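Local coordinates for protein flavodoxin (PDB 6OHK) that binds flavin mononucleotide and probably carries electrons to partner redox enzymes, at residues E47-T58 against F80-G91. The protein carries 1 engineered substitution. Numbering follows the deposited sequence.
With FMN (flavin mononucleotide), chain B.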
ATOM      1  N   GLU A  47      -7.381   2.063 -13.221  1.00 11.69           N
ATOM      2  CA  GLU A  47      -6.960   2.492 -14.555  1.00 13.41           C
ATOM      3  C   GLU A  47      -6.952   4.007 -14.698  1.00 13.42           C
ATOM      4  O   GLU A  47      -6.212   4.545 -15.548  1.00 14.31           O
ATOM      5  CB  GLU A  47      -7.904   1.891 -15.596  1.00 18.44           C
ATOM      6  CG  GLU A  47      -7.322   1.511 -16.941  1.00 39.08           C
ATOM      7  CD  GLU A  47      -8.230   0.497 -17.631  1.00 57.88           C
ATOM      8  OE1 GLU A  47      -7.805  -0.667 -17.845  1.00 49.44           O
ATOM      9  OE2 GLU A  47      -9.395   0.860 -17.908  1.00 57.87           O
ATOM     10  N   ASN A  48      -7.771   4.714 -13.929  1.00 12.26           N
ATOM     11  CA  ASN A  48      -8.037   6.135 -14.121  1.00 13.51           C
ATOM     12  C   ASN A  48      -7.011   7.066 -13.487  1.00 13.83           C
ATOM     13  O   ASN A  48      -7.137   8.287 -13.665  1.00 15.77           O
ATOM     14  CB  ASN A  48      -9.403   6.469 -13.530  1.00 15.46           C
ATOM     15  CG  ASN A  48     -10.523   5.736 -14.219  1.00 17.83           C
ATOM     16  OD1 ASN A  48     -10.385   5.298 -15.360  1.00 22.65           O
ATOM     17  ND2 ASN A  48     -11.651   5.611 -13.526  1.00 20.80           N
ATOM     18  N   PHE A  49      -6.022   6.554 -12.758  1.00 11.31           N
ATOM     19  CA  PHE A  49      -5.088   7.381 -12.027  1.00 11.85           C
ATOM     20  C   PHE A  49      -3.672   7.056 -12.446  1.00 12.65           C
ATOM     21  O   PHE A  49      -3.323   5.900 -12.699  1.00 14.57           O
ATOM     22  CB  PHE A  49      -5.228   7.123 -10.517  1.00 11.60           C
ATOM     23  CG  PHE A  49      -6.586   7.439 -10.012  1.00 11.20           C
ATOM     24  CD1 PHE A  49      -6.891   8.716  -9.623  1.00 13.57           C
ATOM     25  CD2 PHE A  49      -7.596   6.495  -9.998  1.00 10.87           C
ATOM     26  CE1 PHE A  49      -8.154   9.055  -9.216  1.00 15.60           C
ATOM     27  CE2 PHE A  49      -8.847   6.810  -9.614  1.00 12.27           C
ATOM     28  CZ  PHE A  49      -9.146   8.081  -9.216  1.00 14.56           C
ATOM     29  N   GLU A  50      -2.829   8.082 -12.446  1.00 10.98           N
ATOM     30  CA  GLU A  50      -1.402   7.900 -12.644  1.00 10.51           C
ATOM     31  C   GLU A  50      -0.647   7.776 -11.346  1.00 10.20           C
ATOM     32  O   GLU A  50       0.457   7.240 -11.349  1.00 12.80           O
ATOM     33  CB  GLU A  50      -0.820   9.053 -13.468  1.00 14.07           C
ATOM     34  CG  GLU A  50      -1.495   9.166 -14.872  1.00 23.05           C
ATOM     35  CD  GLU A  50      -0.802  10.153 -15.807  1.00 48.86           C
ATOM     36  OE1 GLU A  50       0.359  10.533 -15.543  1.00 37.59           O
ATOM     37  OE2 GLU A  50      -1.429  10.545 -16.816  1.00 58.12           O
ATOM     38  N   ASN A  51      -1.181   8.338 -10.276  1.00  9.39           N
ATOM     39  CA  ASN A  51      -0.606   8.262  -8.950  1.00  9.26           C
ATOM     40  C   ASN A  51      -1.535   7.411  -8.103  1.00  8.54           C
ATOM     41  O   ASN A  51      -2.732   7.700  -8.041  1.00  9.42           O
ATOM     42  CB  ASN A  51      -0.538   9.658  -8.331  1.00 10.31           C
ATOM     43  CG  ASN A  51       0.369  10.592  -9.093  1.00 10.09           C
ATOM     44  OD1 ASN A  51       1.372  10.156  -9.651  1.00 11.05           O
ATOM     45  ND2 ASN A  51       0.030  11.884  -9.103  1.00 11.02           N
ATOM     46  N   LEU A  52      -1.003   6.371  -7.457  1.00  7.98           N
ATOM     47  CA  LEU A  52      -1.809   5.404  -6.722  1.00  8.16           C
ATOM     48  C   LEU A  52      -1.198   5.091  -5.377  1.00  7.50           C
ATOM     49  O   LEU A  52       0.020   4.991  -5.234  1.00  8.61           O
ATOM     50  CB  LEU A  52      -1.864   4.103  -7.511  1.00  8.29           C
ATOM     51  CG  LEU A  52      -2.716   4.125  -8.774  1.00  9.79           C
ATOM     52  CD1 LEU A  52      -2.378   2.937  -9.653  1.00 12.76           C
ATOM     53  CD2 LEU A  52      -4.197   4.104  -8.446  1.00 10.04           C
ATOM     54  N   ILE A  53      -2.072   4.899  -4.397  1.00  7.88           N
ATOM     55  CA  ILE A  53      -1.718   4.318  -3.102  1.00  7.21           C
ATOM     56  C   ILE A  53      -2.638   3.130  -2.878  1.00  7.24           C
ATOM     57  O   ILE A  53      -3.866   3.296  -2.846  1.00  8.22           O
ATOM     58  CB  ILE A  53      -1.875   5.349  -1.979  1.00  7.50           C
ATOM     59  CG1 ILE A  53      -0.938   6.536  -2.197  1.00  8.60           C
ATOM     60  CG2 ILE A  53      -1.654   4.683  -0.607  1.00  9.11           C
ATOM     61  CD1 ILE A  53      -1.157   7.688  -1.222  1.00  9.74           C
ATOM     62  N   LEU A  54      -2.071   1.938  -2.770  1.00  7.37           N
ATOM     63  CA  LEU A  54      -2.831   0.696  -2.607  1.00  7.15           C
ATOM     64  C   LEU A  54      -2.551   0.153  -1.222  1.00  7.52           C
ATOM     65  O   LEU A  54      -1.391   0.007  -0.841  1.00  8.54           O
ATOM     66  CB  LEU A  54      -2.416  -0.340  -3.658  1.00  8.01           C
ATOM     67  CG  LEU A  54      -2.317   0.160  -5.099  1.00  8.86           C
ATOM     68  CD1 LEU A  54      -1.967  -1.018  -6.002  1.00 10.58           C
ATOM     69  CD2 LEU A  54      -3.568   0.849  -5.601  1.00  8.50           C
ATOM     70  N   VAL A  55      -3.606  -0.098  -0.456  1.00  7.01           N
ATOM     71  CA  VAL A  55      -3.517  -0.399   0.974  1.00  7.88           C
ATOM     72  C   VAL A  55      -4.221  -1.716   1.258  1.00  7.86           C
ATOM     73  O   VAL A  55      -5.370  -1.915   0.861  1.00  8.13           O
ATOM     74  CB  VAL A  55      -4.179   0.718   1.797  1.00  8.71           C
ATOM     75  CG1 VAL A  55      -3.954   0.474   3.283  1.00  9.64           C
ATOM     76  CG2 VAL A  55      -3.720   2.102   1.361  1.00  8.85           C
ATOM     77  N   THR A  56      -3.555  -2.607   1.975  1.00  7.69           N
ATOM     78  CA  THR A  56      -4.209  -3.841   2.407  1.00  7.61           C
ATOM     79  C   THR A  56      -3.701  -4.315   3.761  1.00  8.45           C
ATOM     80  O   THR A  56      -2.497  -4.285   4.008  1.00  8.76           O
ATOM     81  CB  THR A  56      -4.053  -4.971   1.369  1.00  9.36           C
ATOM     82  OG1 THR A  56      -4.867  -6.095   1.745  1.00  9.02           O
ATOM     83  CG2 THR A  56      -2.594  -5.410   1.200  1.00 10.44           C
ATOM     84  N   PRO A  57      -4.587  -4.802   4.624  1.00  7.80           N
ATOM     85  CA  PRO A  57      -4.157  -5.672   5.718  1.00  7.79           C
ATOM     86  C   PRO A  57      -3.781  -7.039   5.182  1.00  7.84           C
ATOM     87  O   PRO A  57      -4.012  -7.386   4.034  1.00  9.39           O
ATOM     88  CB  PRO A  57      -5.400  -5.732   6.598  1.00  9.57           C
ATOM     89  CG  PRO A  57      -6.545  -5.680   5.594  1.00  8.87           C
ATOM     90  CD  PRO A  57      -6.060  -4.716   4.525  1.00  9.16           C
ATOM     91  N   THR A  58      -3.199  -7.855   6.040  1.00  9.54           N
ATOM     92  CA  THR A  58      -2.730  -9.188   5.675  1.00  8.84           C
ATOM     93  C   THR A  58      -3.553 -10.224   6.422  1.00  9.79           C
ATOM     94  O   THR A  58      -3.810 -10.085   7.623  1.00 10.15           O
ATOM     95  CB  THR A  58      -1.288  -9.338   6.102  1.00 10.39           C
ATOM     96  OG1 THR A  58      -0.570  -8.143   5.795  1.00 18.86           O
ATOM     97  CG2 THR A  58      -0.641 -10.583   5.546  1.00 11.41           C
ATOM     98  N   PHE A  80      -0.080  -0.711 -16.285  1.00 11.79           N
ATOM     99  CA  PHE A  80       0.474   0.198 -15.283  1.00 10.92           C
ATOM    100  C   PHE A  80       1.611   1.065 -15.816  1.00 11.27           C
ATOM    101  O   PHE A  80       2.207   1.827 -15.052  1.00 10.63           O
ATOM    102  CB  PHE A  80       0.944  -0.580 -14.034  1.00 10.94           C
ATOM    103  CG  PHE A  80      -0.164  -0.990 -13.112  1.00 10.72           C
ATOM    104  CD1 PHE A  80      -0.928  -2.117 -13.372  1.00 11.29           C
ATOM    105  CD2 PHE A  80      -0.445  -0.245 -11.971  1.00 11.05           C
ATOM    106  CE1 PHE A  80      -1.951  -2.497 -12.501  1.00 11.76           C
ATOM    107  CE2 PHE A  80      -1.479  -0.608 -11.132  1.00 11.66           C
ATOM    108  CZ  PHE A  80      -2.213  -1.731 -11.388  1.00 12.10           C
ATOM    109  N   THR A  81       1.882   1.017 -17.127  1.00 13.00           N
ATOM    110  CA  THR A  81       2.912   1.871 -17.721  1.00 12.52           C
ATOM    111  C   THR A  81       2.642   3.316 -17.367  1.00 11.36           C
ATOM    112  O   THR A  81       1.523   3.786 -17.508  1.00 13.68           O
ATOM    113  CB  THR A  81       2.922   1.697 -19.240  1.00 13.93           C
ATOM    114  OG1 THR A  81       3.190   0.327 -19.529  1.00 17.63           O
ATOM    115  CG2 THR A  81       4.011   2.565 -19.865  1.00 18.24           C
ATOM    116  N   GLY A  82       3.654   4.013 -16.886  1.00 13.00           N
ATOM    117  CA  GLY A  82       3.511   5.407 -16.542  1.00 14.16           C
ATOM    118  C   GLY A  82       2.907   5.677 -15.182  1.00 13.67           C
ATOM    119  O   GLY A  82       2.907   6.837 -14.749  1.00 15.35           O
ATOM    120  N   LYS A  83       2.411   4.658 -14.490  1.00 10.68           N
ATOM    121  CA  LYS A  83       1.839   4.832 -13.167  1.00 10.30           C
ATOM    122  C   LYS A  83       2.901   4.732 -12.101  1.00 10.13           C
ATOM    123  O   LYS A  83       3.892   4.017 -12.237  1.00 11.58           O
ATOM    124  CB  LYS A  83       0.713   3.841 -12.912  1.00 11.54           C
ATOM    125  CG  LYS A  83      -0.415   3.914 -13.940  1.00 12.35           C
ATOM    126  CD  LYS A  83      -1.610   3.112 -13.419  1.00 13.70           C
ATOM    127  CE  LYS A  83      -2.719   2.944 -14.456  1.00 16.53           C
ATOM    128  NZ  LYS A  83      -3.237   4.254 -14.945  1.00 17.46           N
ATOM    129  N   VAL A  84       2.674   5.470 -11.020  1.00 10.09           N
ATOM    130  CA  VAL A  84       3.560   5.536  -9.877  1.00  9.54           C
ATOM    131  C   VAL A  84       2.748   5.099  -8.668  1.00  9.00           C
ATOM    132  O   VAL A  84       1.707   5.699  -8.368  1.00  9.89           O
ATOM    133  CB  VAL A  84       4.081   6.965  -9.689  1.00 10.12           C
ATOM    134  CG1 VAL A  84       5.035   7.019  -8.516  1.00 11.72           C
ATOM    135  CG2 VAL A  84       4.765   7.454 -10.964  1.00 12.30           C
ATOM    136  N   VAL A  85       3.195   4.042  -7.991  1.00  8.63           N
ATOM    137  CA  VAL A  85       2.379   3.355  -6.994  1.00  8.11           C
ATOM    138  C   VAL A  85       3.133   3.238  -5.683  1.00  8.34           C
ATOM    139  O   VAL A  85       4.277   2.748  -5.664  1.00  9.77           O
ATOM    140  CB  VAL A  85       2.022   1.960  -7.503  1.00  9.03           C
ATOM    141  CG1 VAL A  85       1.091   1.253  -6.554  1.00 11.64           C
ATOM    142  CG2 VAL A  85       1.427   2.030  -8.899  1.00 11.63           C
ATOM    143  N   GLY A  86       2.489   3.629  -4.596  1.00  7.93           N
ATOM    144  CA  GLY A  86       2.946   3.302  -3.254  1.00  8.52           C
ATOM    145  C   GLY A  86       2.049   2.245  -2.641  1.00  7.62           C
ATOM    146  O   GLY A  86       0.827   2.294  -2.812  1.00  8.50           O
ATOM    147  N   LEU A  87       2.652   1.296  -1.927  1.00  7.44           N
ATOM    148  CA  LEU A  87       1.962   0.192  -1.283  1.00  7.16           C
ATOM    149  C   LEU A  87       2.031   0.351   0.221  1.00  7.56           C
ATOM    150  O   LEU A  87       3.104   0.670   0.764  1.00  8.66           O
ATOM    151  CB  LEU A  87       2.639  -1.114  -1.683  1.00  8.63           C
ATOM    152  CG  LEU A  87       2.746  -1.361  -3.162  1.00  8.79           C
ATOM    153  CD1 LEU A  87       3.562  -2.640  -3.398  1.00  9.87           C
ATOM    154  CD2 LEU A  87       1.388  -1.472  -3.831  1.00 10.24           C
ATOM    155  N   VAL A  88       0.898   0.127   0.881  1.00  7.87           N
ATOM    156  CA  VAL A  88       0.801   0.173   2.338  1.00  8.41           C
ATOM    157  C   VAL A  88       0.254  -1.155   2.822  1.00  7.71           C
ATOM    158  O   VAL A  88      -0.825  -1.566   2.399  1.00  8.66           O
ATOM    159  CB  VAL A  88      -0.100   1.320   2.815  1.00  8.59           C
ATOM    160  CG1 VAL A  88      -0.125   1.365   4.361  1.00  9.83           C
ATOM    161  CG2 VAL A  88       0.394   2.655   2.242  1.00  9.24           C
ATOM    162  N   GLY A  89       0.963  -1.800   3.737  1.00  8.06           N
ATOM    163  CA  GLY A  89       0.475  -2.993   4.398  1.00  8.80           C
ATOM    164  C   GLY A  89       0.183  -2.726   5.857  1.00  9.34           C
ATOM    165  O   GLY A  89       0.852  -1.911   6.496  1.00 10.25           O
ATOM    166  N   LEU A  90      -0.801  -3.440   6.396  1.00  9.10           N
ATOM    167  CA  LEU A  90      -1.039  -3.544   7.839  1.00  9.21           C
ATOM    168  C   LEU A  90      -0.889  -4.997   8.224  1.00  9.55           C
ATOM    169  O   LEU A  90      -1.320  -5.889   7.489  1.00  9.83           O
ATOM    170  CB  LEU A  90      -2.439  -3.139   8.204  1.00 10.63           C
ATOM    171  CG  LEU A  90      -2.735  -1.647   8.259  1.00 10.94           C
ATOM    172  CD1 LEU A  90      -2.990  -1.088   6.890  1.00 14.06           C
ATOM    173  CD2 LEU A  90      -3.956  -1.444   9.097  1.00 13.73           C
ATOM    174  N   GLY A  91      -0.241  -5.228   9.362  1.00  8.95           N
ATOM    175  CA  GLY A  91      -0.070  -6.584   9.849  1.00  9.67           C
ATOM    176  C   GLY A  91       0.331  -6.598  11.310  1.00  9.39           C
ATOM    177  O   GLY A  91       0.234  -5.595  12.015  1.00 11.00           O
TER
HETATM  178  N1  FMN B 201      -0.822  -9.837   9.882  1.00  9.33           N
HETATM  179  C2  FMN B 201       0.348 -10.099   9.151  1.00 10.02           C
HETATM  180  O2  FMN B 201       1.246  -9.325   9.126  1.00 10.44           O
HETATM  181  N3  FMN B 201       0.433 -11.358   8.461  1.00 10.07           N
HETATM  182  C4  FMN B 201      -0.534 -12.326   8.458  1.00 10.98           C
HETATM  183  O4  FMN B 201      -0.341 -13.342   7.824  1.00 11.46           O
HETATM  184  C4A FMN B 201      -1.698 -12.044   9.223  1.00  9.96           C
HETATM  185  N5  FMN B 201      -2.715 -12.996   9.269  1.00 12.37           N
HETATM  186  C5A FMN B 201      -3.821 -12.678  10.106  1.00 11.08           C
HETATM  187  C6  FMN B 201      -4.810 -13.660  10.294  1.00 12.84           C
HETATM  188  C7  FMN B 201      -5.910 -13.388  11.082  1.00 13.43           C
HETATM  189  C7M FMN B 201      -6.952 -14.516  11.135  1.00 19.64           C
HETATM  190  C8  FMN B 201      -5.995 -12.189  11.775  1.00 12.81           C
HETATM  191  C8M FMN B 201      -7.237 -11.919  12.597  1.00 15.14           C
HETATM  192  C9  FMN B 201      -5.012 -11.218  11.596  1.00 11.64           C
HETATM  193  C9A FMN B 201      -3.928 -11.476  10.795  1.00  9.60           C
HETATM  194  N10 FMN B 201      -2.912 -10.452  10.622  1.00  9.23           N
HETATM  195  C10 FMN B 201      -1.799 -10.794   9.883  1.00  9.38           C
HETATM  196  C1' FMN B 201      -3.016  -9.165  11.306  1.00  9.92           C
HETATM  197  C2' FMN B 201      -3.995  -8.206  10.564  1.00  8.73           C
HETATM  198  O2' FMN B 201      -3.593  -7.954   9.230  1.00  9.39           O
HETATM  199  C3' FMN B 201      -4.017  -6.856  11.305  1.00  8.80           C
HETATM  200  O3' FMN B 201      -4.639  -7.076  12.555  1.00 10.43           O
HETATM  201  C4' FMN B 201      -4.689  -5.692  10.582  1.00  9.44           C
HETATM  202  O4' FMN B 201      -4.476  -4.511  11.348  1.00 10.72           O
HETATM  203  C5' FMN B 201      -6.184  -5.900  10.371  1.00  8.72           C
HETATM  204  O5' FMN B 201      -6.650  -4.852   9.536  1.00  9.05           O
HETATM  205  P   FMN B 201      -8.227  -4.629   9.320  1.00  8.55           P
HETATM  206  O1P FMN B 201      -8.283  -3.425   8.407  1.00  8.39           O
HETATM  207  O2P FMN B 201      -8.855  -5.839   8.718  1.00  9.13           O
HETATM  208  O3P FMN B 201      -8.831  -4.334  10.699  1.00  9.31           O
HETATM  209  O   HOH W   1       2.043   8.880 -16.421  1.00 32.35           O
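Leu52 CD1 comes obliquely onto the Phe80 ring, 3.9 Å from CE2. The isoalloxazine of FMN is a second flat group. Thr58 lies over a face of its pyrimidine end, CG2 3.2 Å from FMN N3. Gly91 CA approaches FMN O2 at 3.1 Å. Thr58 OG1 sits beside its own backbone N (chi1 -42°) and donates to Leu90 O (2.9 Å). The Thr58 backbone binds the ribityl O2' twice: N donates to it, and O accepts from it (2.7 Å).

Strands 51-58 and 84-90 are parallel neighbours in the central sheet of the flavodoxin fold. A beta-alpha-beta connection with helices 66-69 and 72-77 joins them. Seven backbone hydrogen bonds link them, from Val84 N to Glu50 O through Leu90 N to Thr56 O. Val85 and Leu87 pack on Leu54 on one side of the sheet. On the other, Val55 lies alongside Val88, and helices 17-28 and 154-166 cover this side.

At the end far from FMN, Lys83 bends at its tip (chi4 -58°). NZ donates to Phe49 O (2.8 Å) and Glu47 O (3.0 Å), both from above the carbonyl plane. Lys5 forms a salt bridge with Glu50 OE1.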